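Local coordinates for ORF99 (Acidianus Filamentous Virus 1, PDB 3DF6), which is of unknown function but possibly helps the virus to evade the CRISPR immunity of its archaeal host, at residues 11-16 and 20-25; 5-10 and 35-40; 75-78 and 84-87. The protein carries 2 engineered substitutions. All coordinates share one frame; numbering follows the deposited sequence.

Contact 1. Residues 11-16 and 20-25; sequences IKVVDL and DRIKEF. With CA (calcium ion), chain J.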
loop_
_atom_site.group_PDB
_atom_site.type_symbol
_atom_site.label_atom_id
_atom_site.label_comp_id
_atom_site.label_asym_id
_atom_site.label_seq_id
_atom_site.Cartn_x
_atom_site.Cartn_y
_atom_site.Cartn_z
ATOM N N ILE C 11 -3.298 8.193 -5.230
ATOM C CA ILE C 11 -3.577 8.101 -6.662
ATOM C C ILE C 11 -2.403 7.437 -7.376
ATOM O O ILE C 11 -2.603 6.572 -8.232
ATOM C CB ILE C 11 -3.897 9.508 -7.286
ATOM C CG1 ILE C 11 -5.238 10.038 -6.767
ATOM C CG2 ILE C 11 -3.937 9.444 -8.814
ATOM C CD1 ILE C 11 -5.382 11.546 -6.898
ATOM N N LYS C 12 -1.190 7.860 -7.029
ATOM C CA LYS C 12 0.039 7.270 -7.531
ATOM C C LYS C 12 0.207 5.776 -7.195
ATOM O O LYS C 12 0.689 4.998 -8.037
ATOM C CB LYS C 12 1.235 8.061 -7.009
ATOM C CG LYS C 12 2.586 7.601 -7.536
ATOM C CD LYS C 12 2.704 7.705 -9.069
ATOM C CE LYS C 12 4.154 7.466 -9.493
ATOM N NZ LYS C 12 4.387 7.576 -10.964
ATOM N N VAL C 13 -0.144 5.393 -5.963
ATOM C CA VAL C 13 -0.156 3.977 -5.561
ATOM C C VAL C 13 -1.011 3.192 -6.550
ATOM O O VAL C 13 -0.577 2.150 -7.062
ATOM C CB VAL C 13 -0.634 3.777 -4.078
ATOM C CG1 VAL C 13 -0.971 2.287 -3.756
ATOM C CG2 VAL C 13 0.423 4.306 -3.082
ATOM N N VAL C 14 -2.210 3.700 -6.834
ATOM C CA VAL C 14 -3.132 3.021 -7.749
ATOM C C VAL C 14 -2.525 2.972 -9.164
ATOM O O VAL C 14 -2.527 1.914 -9.813
ATOM C CB VAL C 14 -4.580 3.651 -7.697
ATOM C CG1 VAL C 14 -5.486 3.114 -8.808
ATOM C CG2 VAL C 14 -5.205 3.394 -6.347
ATOM N N ASP C 15 -1.966 4.099 -9.615
ATOM C CA ASP C 15 -1.257 4.119 -10.888
ATOM C C ASP C 15 -0.150 3.054 -10.984
ATOM O O ASP C 15 -0.048 2.361 -11.994
ATOM C CB ASP C 15 -0.666 5.502 -11.153
ATOM C CG ASP C 15 -1.728 6.515 -11.492
ATOM O OD1 ASP C 15 -2.835 6.095 -11.896
ATOM O OD2 ASP C 15 -1.463 7.728 -11.350
ATOM N N LEU C 16 0.657 2.937 -9.930
ATOM C CA LEU C 16 1.787 2.005 -9.903
ATOM C C LEU C 16 1.295 0.554 -9.878
ATOM O O LEU C 16 1.927 -0.357 -10.438
ATOM C CB LEU C 16 2.659 2.270 -8.671
ATOM C CG LEU C 16 3.569 3.492 -8.729
ATOM C CD1 LEU C 16 4.049 3.812 -7.309
ATOM C CD2 LEU C 16 4.760 3.260 -9.660
ATOM N N ASP C 20 1.687 -2.453 -12.746
ATOM C CA ASP C 20 2.230 -3.688 -12.212
ATOM C C ASP C 20 3.625 -3.550 -11.599
ATOM O O ASP C 20 4.358 -4.525 -11.499
ATOM C CB ASP C 20 2.212 -4.818 -13.253
ATOM C CG ASP C 20 2.202 -6.180 -12.609
ATOM O OD1 ASP C 20 1.522 -6.355 -11.570
ATOM O OD2 ASP C 20 2.881 -7.075 -13.140
ATOM N N ARG C 21 3.989 -2.341 -11.194
ATOM C CA ARG C 21 5.160 -2.122 -10.353
ATOM C C ARG C 21 4.789 -2.523 -8.921
ATOM O O ARG C 21 5.546 -3.255 -8.237
ATOM C CB ARG C 21 5.624 -0.668 -10.464
ATOM C CG ARG C 21 5.922 -0.265 -11.903
ATOM C CD ARG C 21 6.968 0.841 -12.004
ATOM N NE ARG C 21 8.282 0.414 -11.531
ATOM C CZ ARG C 21 9.410 1.072 -11.783
ATOM N NH1 ARG C 21 9.381 2.181 -12.514
ATOM N NH2 ARG C 21 10.562 0.626 -11.309
ATOM N N ILE C 22 3.612 -2.063 -8.478
ATOM C CA ILE C 22 2.990 -2.654 -7.295
ATOM C C ILE C 22 2.142 -3.799 -7.845
ATOM O O ILE C 22 1.222 -3.574 -8.627
ATOM C CB ILE C 22 2.169 -1.654 -6.478
ATOM C CG1 ILE C 22 3.087 -0.571 -5.858
ATOM C CG2 ILE C 22 1.400 -2.365 -5.354
ATOM C CD1 ILE C 22 2.301 0.682 -5.369
ATOM N N LYS C 23 2.503 -5.035 -7.498
ATOM C CA LYS C 23 1.804 -6.198 -8.033
ATOM C C LYS C 23 0.385 -6.278 -7.447
ATOM O O LYS C 23 -0.582 -6.464 -8.192
ATOM C CB LYS C 23 2.555 -7.483 -7.693
ATOM C CG LYS C 23 4.062 -7.488 -8.018
ATOM C CD LYS C 23 4.343 -7.143 -9.453
ATOM C CE LYS C 23 5.855 -6.908 -9.674
ATOM N NZ LYS C 23 6.109 -6.417 -11.043
ATOM N N GLU C 24 0.296 -6.194 -6.112
ATOM C CA GLU C 24 -0.979 -6.184 -5.366
ATOM C C GLU C 24 -0.776 -5.366 -4.097
ATOM O O GLU C 24 0.363 -5.180 -3.654
ATOM C CB GLU C 24 -1.390 -7.617 -4.961
ATOM C CG GLU C 24 -1.677 -8.525 -6.164
ATOM C CD GLU C 24 -2.378 -9.792 -5.751
ATOM O OE1 GLU C 24 -1.944 -10.388 -4.741
ATOM O OE2 GLU C 24 -3.371 -10.183 -6.425
ATOM N N PHE C 25 -1.854 -4.901 -3.484
ATOM C CA PHE C 25 -1.697 -4.100 -2.259
ATOM C C PHE C 25 -3.036 -4.001 -1.561
ATOM O O PHE C 25 -4.080 -4.317 -2.146
ATOM C CB PHE C 25 -1.159 -2.677 -2.570
ATOM C CG PHE C 25 -2.210 -1.743 -3.152
ATOM C CD1 PHE C 25 -2.945 -0.897 -2.319
ATOM C CD2 PHE C 25 -2.502 -1.762 -4.513
ATOM C CE1 PHE C 25 -3.948 -0.057 -2.858
ATOM C CE2 PHE C 25 -3.513 -0.925 -5.056
ATOM C CZ PHE C 25 -4.217 -0.081 -4.224
HETATM CA CA CA J . -4.973 6.803 -12.288
HETATM O O HOH W 1 -5.092 6.412 -9.877
HETATM O O HOH W 2 -3.668 9.098 -12.251
HETATM O O HOH W 3 -6.644 5.069 -12.939
HETATM O O HOH W 4 -6.275 8.680 -12.959
#

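Contact 2. Residues 5-10 and 35-40; sequences EFHKLL and ELEFEE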
loop_
_atom_site.group_PDB
_atom_site.type_symbol
_atom_site.label_atom_id
_atom_site.label_comp_id
_atom_site.label_asym_id
_atom_site.label_seq_id
_atom_site.Cartn_x
_atom_site.Cartn_y
_atom_site.Cartn_z
ATOM N N GLU C 5 -1.082 16.216 -0.636
ATOM C CA GLU C 5 0.052 15.401 -1.039
ATOM C C GLU C 5 -0.248 13.937 -0.749
ATOM O O GLU C 5 0.127 13.062 -1.522
ATOM C CB GLU C 5 1.336 15.842 -0.323
ATOM C CG GLU C 5 1.832 17.237 -0.723
ATOM C CD GLU C 5 2.124 17.383 -2.220
ATOM O OE1 GLU C 5 2.407 16.364 -2.890
ATOM O OE2 GLU C 5 2.086 18.533 -2.720
ATOM N N PHE C 6 -0.944 13.703 0.361
ATOM C CA PHE C 6 -1.396 12.371 0.752
ATOM C C PHE C 6 -2.331 11.770 -0.307
ATOM O O PHE C 6 -2.131 10.625 -0.734
ATOM C CB PHE C 6 -2.033 12.421 2.161
ATOM C CG PHE C 6 -2.599 11.103 2.630
ATOM C CD1 PHE C 6 -1.768 10.115 3.155
ATOM C CD2 PHE C 6 -3.971 10.843 2.546
ATOM C CE1 PHE C 6 -2.290 8.897 3.592
ATOM C CE2 PHE C 6 -4.501 9.625 3.004
ATOM C CZ PHE C 6 -3.656 8.650 3.500
ATOM N N HIS C 7 -3.310 12.553 -0.777
ATOM C CA HIS C 7 -4.241 12.030 -1.782
ATOM C C HIS C 7 -3.557 11.805 -3.126
ATOM O O HIS C 7 -3.849 10.821 -3.817
ATOM C CB HIS C 7 -5.483 12.925 -1.906
ATOM C CG HIS C 7 -6.265 13.028 -0.631
ATOM N ND1 HIS C 7 -7.177 14.031 -0.390
ATOM C CD2 HIS C 7 -6.250 12.260 0.485
ATOM C CE1 HIS C 7 -7.700 13.869 0.814
ATOM N NE2 HIS C 7 -7.144 12.808 1.371
ATOM N N LYS C 8 -2.649 12.709 -3.484
ATOM C CA LYS C 8 -1.785 12.520 -4.653
ATOM C C LYS C 8 -0.979 11.213 -4.575
ATOM O O LYS C 8 -0.841 10.509 -5.577
ATOM C CB LYS C 8 -0.823 13.708 -4.834
ATOM C CG LYS C 8 -1.388 14.830 -5.671
ATOM C CD LYS C 8 -0.387 15.988 -5.853
ATOM C CE LYS C 8 0.897 15.555 -6.593
ATOM N NZ LYS C 8 1.923 16.628 -6.606
ATOM N N LEU C 9 -0.420 10.907 -3.409
ATOM C CA LEU C 9 0.275 9.626 -3.223
ATOM C C LEU C 9 -0.658 8.419 -3.387
ATOM O O LEU C 9 -0.300 7.435 -4.049
ATOM C CB LEU C 9 1.036 9.565 -1.886
ATOM C CG LEU C 9 1.757 8.238 -1.581
ATOM C CD1 LEU C 9 3.106 8.471 -0.926
ATOM C CD2 LEU C 9 0.897 7.268 -0.713
ATOM N N LEU C 10 -1.861 8.489 -2.820
ATOM C CA LEU C 10 -2.810 7.381 -2.983
ATOM C C LEU C 10 -3.135 7.113 -4.457
ATOM O O LEU C 10 -3.227 5.951 -4.873
ATOM C CB LEU C 10 -4.106 7.639 -2.217
ATOM C CG LEU C 10 -4.014 7.814 -0.689
ATOM C CD1 LEU C 10 -5.402 8.083 -0.091
ATOM C CD2 LEU C 10 -3.357 6.597 -0.041
ATOM N N GLU C 35 -14.497 14.975 -5.004
ATOM C CA GLU C 35 -14.918 14.192 -6.163
ATOM C C GLU C 35 -13.817 14.084 -7.215
ATOM O O GLU C 35 -13.593 13.008 -7.773
ATOM C CB GLU C 35 -16.171 14.784 -6.813
ATOM C CG GLU C 35 -16.745 13.879 -7.922
ATOM C CD GLU C 35 -17.975 14.451 -8.566
ATOM O OE1 GLU C 35 -18.426 15.536 -8.154
ATOM O OE2 GLU C 35 -18.490 13.828 -9.514
ATOM N N LEU C 36 -13.147 15.209 -7.483
ATOM C CA LEU C 36 -12.029 15.251 -8.433
ATOM C C LEU C 36 -10.917 14.290 -8.065
ATOM O O LEU C 36 -10.364 13.624 -8.945
ATOM C CB LEU C 36 -11.456 16.669 -8.567
ATOM C CG LEU C 36 -12.386 17.651 -9.273
ATOM C CD1 LEU C 36 -11.974 19.103 -8.997
ATOM C CD2 LEU C 36 -12.478 17.371 -10.777
ATOM N N GLU C 37 -10.583 14.240 -6.774
ATOM C CA GLU C 37 -9.569 13.312 -6.300
ATOM C C GLU C 37 -10.059 11.858 -6.457
ATOM O O GLU C 37 -9.294 10.991 -6.928
ATOM C CB GLU C 37 -9.145 13.635 -4.847
ATOM C CG GLU C 37 -8.799 15.159 -4.600
ATOM C CD GLU C 37 -8.369 15.437 -3.152
ATOM O OE1 GLU C 37 -9.090 15.009 -2.207
ATOM O OE2 GLU C 37 -7.301 16.092 -2.953
ATOM N N PHE C 38 -11.309 11.599 -6.069
ATOM C CA PHE C 38 -11.896 10.256 -6.167
ATOM C C PHE C 38 -11.904 9.739 -7.612
ATOM O O PHE C 38 -11.564 8.587 -7.863
ATOM C CB PHE C 38 -13.295 10.238 -5.534
ATOM C CG PHE C 38 -13.876 8.848 -5.337
ATOM C CD1 PHE C 38 -13.448 8.039 -4.301
ATOM C CD2 PHE C 38 -14.898 8.388 -6.162
ATOM C CE1 PHE C 38 -13.983 6.754 -4.112
ATOM C CE2 PHE C 38 -15.457 7.108 -5.980
ATOM C CZ PHE C 38 -14.977 6.287 -4.944
ATOM N N GLU C 39 -12.266 10.609 -8.548
ATOM C CA GLU C 39 -12.273 10.305 -9.978
ATOM C C GLU C 39 -10.880 10.042 -10.544
ATOM O O GLU C 39 -10.668 9.119 -11.354
ATOM C CB GLU C 39 -13.002 11.427 -10.740
ATOM C CG GLU C 39 -14.490 11.343 -10.508
ATOM C CD GLU C 39 -15.274 12.477 -11.116
ATOM O OE1 GLU C 39 -14.664 13.408 -11.699
ATOM O OE2 GLU C 39 -16.523 12.424 -10.999
ATOM N N GLU C 40 -9.937 10.843 -10.092
ATOM C CA GLU C 40 -8.531 10.653 -10.391
ATOM C C GLU C 40 -8.020 9.303 -9.879
ATOM O O GLU C 40 -7.256 8.637 -10.568
ATOM C CB GLU C 40 -7.726 11.817 -9.797
ATOM C CG GLU C 40 -6.279 11.867 -10.200
ATOM C CD GLU C 40 -6.054 11.970 -11.696
ATOM O OE1 GLU C 40 -6.854 12.646 -12.395
ATOM O OE2 GLU C 40 -5.049 11.378 -12.163
#

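Contact 3. Residues 75-78 and 84-87; sequences VEYV and KYTV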
loop_
_atom_site.group_PDB
_atom_site.type_symbol
_atom_site.label_atom_id
_atom_site.label_comp_id
_atom_site.label_asym_id
_atom_site.label_seq_id
_atom_site.Cartn_x
_atom_site.Cartn_y
_atom_site.Cartn_z
ATOM N N VAL C 75 -12.496 -0.244 -3.628
ATOM C CA VAL C 75 -12.467 0.992 -2.843
ATOM C C VAL C 75 -13.663 0.986 -1.909
ATOM O O VAL C 75 -14.807 0.922 -2.349
ATOM C CB VAL C 75 -12.501 2.286 -3.729
ATOM C CG1 VAL C 75 -12.384 3.535 -2.863
ATOM C CG2 VAL C 75 -11.381 2.270 -4.768
ATOM N N GLU C 76 -13.388 1.009 -0.615
ATOM C CA GLU C 76 -14.424 1.057 0.390
ATOM C C GLU C 76 -14.582 2.505 0.862
ATOM O O GLU C 76 -13.604 3.130 1.279
ATOM C CB GLU C 76 -14.026 0.165 1.567
ATOM C CG GLU C 76 -15.120 -0.049 2.603
ATOM C CD GLU C 76 -14.582 -0.664 3.907
ATOM O OE1 GLU C 76 -13.362 -0.855 4.010
ATOM O OE2 GLU C 76 -15.380 -0.953 4.820
ATOM N N TYR C 77 -15.802 3.040 0.801
ATOM C CA TYR C 77 -16.010 4.453 1.118
ATOM C C TYR C 77 -17.386 4.786 1.674
ATOM O O TYR C 77 -18.351 4.013 1.513
ATOM C CB TYR C 77 -15.733 5.349 -0.109
ATOM C CG TYR C 77 -16.639 5.105 -1.309
ATOM C CD1 TYR C 77 -17.802 5.859 -1.508
ATOM C CD2 TYR C 77 -16.328 4.110 -2.239
ATOM C CE1 TYR C 77 -18.629 5.624 -2.621
ATOM C CE2 TYR C 77 -17.125 3.875 -3.334
ATOM C CZ TYR C 77 -18.267 4.632 -3.529
ATOM O OH TYR C 77 -19.036 4.370 -4.629
ATOM N N VAL C 78 -17.460 5.965 2.302
ATOM C CA VAL C 78 -18.726 6.563 2.718
ATOM C C VAL C 78 -18.958 7.845 1.904
ATOM O O VAL C 78 -18.066 8.689 1.788
ATOM C CB VAL C 78 -18.751 6.838 4.232
ATOM C CG1 VAL C 78 -20.084 7.483 4.660
ATOM C CG2 VAL C 78 -18.496 5.539 5.025
ATOM N N LYS C 84 -18.299 14.432 -1.442
ATOM C CA LYS C 84 -17.017 14.004 -0.854
ATOM C C LYS C 84 -17.107 12.522 -0.529
ATOM O O LYS C 84 -18.196 12.005 -0.301
ATOM C CB LYS C 84 -16.706 14.766 0.442
ATOM C CG LYS C 84 -16.782 16.292 0.362
ATOM C CD LYS C 84 -15.543 16.944 -0.256
ATOM C CE LYS C 84 -15.773 18.467 -0.354
ATOM N NZ LYS C 84 -14.876 19.136 -1.355
ATOM N N TYR C 85 -15.956 11.844 -0.494
ATOM C CA TYR C 85 -15.909 10.399 -0.332
ATOM C C TYR C 85 -14.878 10.119 0.738
ATOM O O TYR C 85 -13.693 10.412 0.551
ATOM C CB TYR C 85 -15.535 9.722 -1.677
ATOM C CG TYR C 85 -16.506 10.094 -2.810
ATOM C CD1 TYR C 85 -17.504 9.207 -3.229
ATOM C CD2 TYR C 85 -16.447 11.352 -3.427
ATOM C CE1 TYR C 85 -18.408 9.558 -4.250
ATOM C CE2 TYR C 85 -17.352 11.721 -4.435
ATOM C CZ TYR C 85 -18.328 10.822 -4.841
ATOM O OH TYR C 85 -19.224 11.197 -5.840
ATOM N N THR C 86 -15.336 9.631 1.890
ATOM C CA THR C 86 -14.415 9.186 2.930
ATOM C C THR C 86 -13.957 7.745 2.625
ATOM O O THR C 86 -14.712 6.786 2.796
ATOM C CB THR C 86 -15.031 9.260 4.338
ATOM O OG1 THR C 86 -15.419 10.605 4.619
ATOM C CG2 THR C 86 -14.031 8.810 5.394
ATOM N N VAL C 87 -12.709 7.614 2.195
ATOM C CA VAL C 87 -12.149 6.316 1.843
ATOM C C VAL C 87 -11.640 5.609 3.103
ATOM O O VAL C 87 -10.857 6.175 3.886
ATOM C CB VAL C 87 -11.047 6.457 0.767
ATOM C CG1 VAL C 87 -10.390 5.095 0.454
ATOM C CG2 VAL C 87 -11.618 7.077 -0.524
#

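Contact 1. Residues 11-16 and 20-25
Ile22 reaches back onto the last turns of the helix it follows, touching Leu16 and Val13. Ile22 CB lies 4.1 Å from Leu16 C, beside the peptide group. Ile22 CG1, turned to the side of its own backbone N (chi1 -66°), comes to 4.0 Å from Leu16 CB, and the chain then extends to a tip wedged between two residues one helical turn apart. There Ile22 CD1 sits 3.7 Å from Leu16 CB and 3.6 Å from Val13 O, with Val13 CG1 on its flank. Val13 CG1 also rests over the face of the Phe25 ring as a CH-pi contact, 3.9 Å from its centroid and only 11° off the ring normal, while Val14 CG2 touches the ring near CZ.

Backbone hydrogen bonds add to this packing. Leu16 O accepts from Arg21 N at 3.0 Å and from Ile22 N at 3.1 Å, the latter donor standing above the carbonyl plane. Asp20, at positive phi, ends the helix in a Schellman motif. Turned away from the 20-25 segment, Asp15 OD1 binds a calcium ion at 2.3 Å, with four waters at the metal; one of them also donates to Asp15 OD2. The second subunit continues the contact: its Phe6 packs on Ile22, and one of its strands pairs antiparallel with Ile22, Glu24 and Phe25.

The chemistry is therefore divided: one carbonyl held by two N-H groups fixes the turn, and a nonpolar wedge behind it secures the helix end close to the subunit interface.

Contact 2. Residues 5-10 and 35-40
His7 and Glu37 meet almost at right angles, the imidazole and carboxylate planes standing 84° apart. Both side chains point across the gap between two helices, and ND1 of the ring faces both oxygens. Both bonds are weak: His7 ND1 donates to Glu37 OE1 at 2.8 Å with a bent N-H...O angle of 129°, and His7 ND1 also donates to Glu37 OE2 at 3.3 Å along a straighter path. OE2 lies at the ring edge, in its plane, whereas OE1 approaches obliquely. Glu37 attains this reach with its chain extended beyond CG, in one of two deposited conformers, and the pairing holds for that one.

Each partner has a second hold. His7 NE2 is hydrogen-bonded to Thr31 OG1 of strand 25-34, which helps to fix the rotation of the ring. Glu37 OE1 is shared between His7 ND1 and Asp34 N, just before helix 35-42.

The bond from Asp34 N to Glu37 resembles one half of a capping box at the start of helix 35-42, the other half of which is not established, and the His7 pairing is a polar bridge between neighbouring helices that pack on the antiparallel sheet.

Contact 3. Residues 75-78 and 84-87
Tyr77 and Tyr85 run alongside each other from the same face of the hairpin and form an offset edge-to-face pair. The Tyr85 edge is presented to the face of Tyr77, with centroids 5.8 Å apart and planes at 63°; the closest carbons include Tyr77 CD1 and Tyr85 CD1 at 3.8 Å. Tyr77 has its CG flanked by both arms of its own main chain (chi1 62°), which stands the ring over the sheet beside its diagonal neighbour. Nearby on this face Val75 CG1 meets Val87 CG1 at 4.2 Å.

Beneath the side chains runs the backbone pairing that sets them. Val78 and Thr86 form a hydrogen-bonded antiparallel pair: Val78 N donates to Thr86 O at 2.9 Å, and Thr86 N returns a bond of 2.9 Å to Val78 O. Tyr77 and Val87 make the adjoining non-hydrogen-bonded pair, and Tyr77 CA brings its hydrogen to Thr86 O at 3.2 Å.

Farther out, Phe38 of helix 35-42 stacks on Tyr85 and meets Tyr77 edge-to-face, so Phe38 joins the two tyrosines where helix and sheet come together; Phe57 also meets the Tyr77 ring. Tyr77 OH is hydrogen-bonded to Asp59 OD2 of strand 56-64. On the other face, Thr86 OG1 is hydrogen-bonded to Thr32 OG1, which ties the hairpin to strand 25-34, and to Gln80 NE2, which joins its own two strands.

Paired backbone hydrogen bonds thus hold the register of the hairpin, while the Tyr77 hydroxyl on the ring face and the Thr86 hydroxyl on the other each reach a residue of an adjacent strand.

How the contacts relate
Helix 3-18 serves both contact 1 and contact 2, and the first is nested within the chain loop closed by the second; Ile11 of one packs against Glu40 of the other. Contact 1 is buried and mainly nonpolar, whereas contact 2 is a small, partly buried polar bridge. Contact 3 lies in the sheet itself, on the opposite side of the chain's centre from contact 1, and relies on regular strand pairing where contact 1 relies on a helix-ending turn. Contacts 2 and 3 are joined where Glu35 packs on Tyr85 and Phe38 on Val75. Contacts 1 and 2 adjoin the second subunit; contact 3 does not.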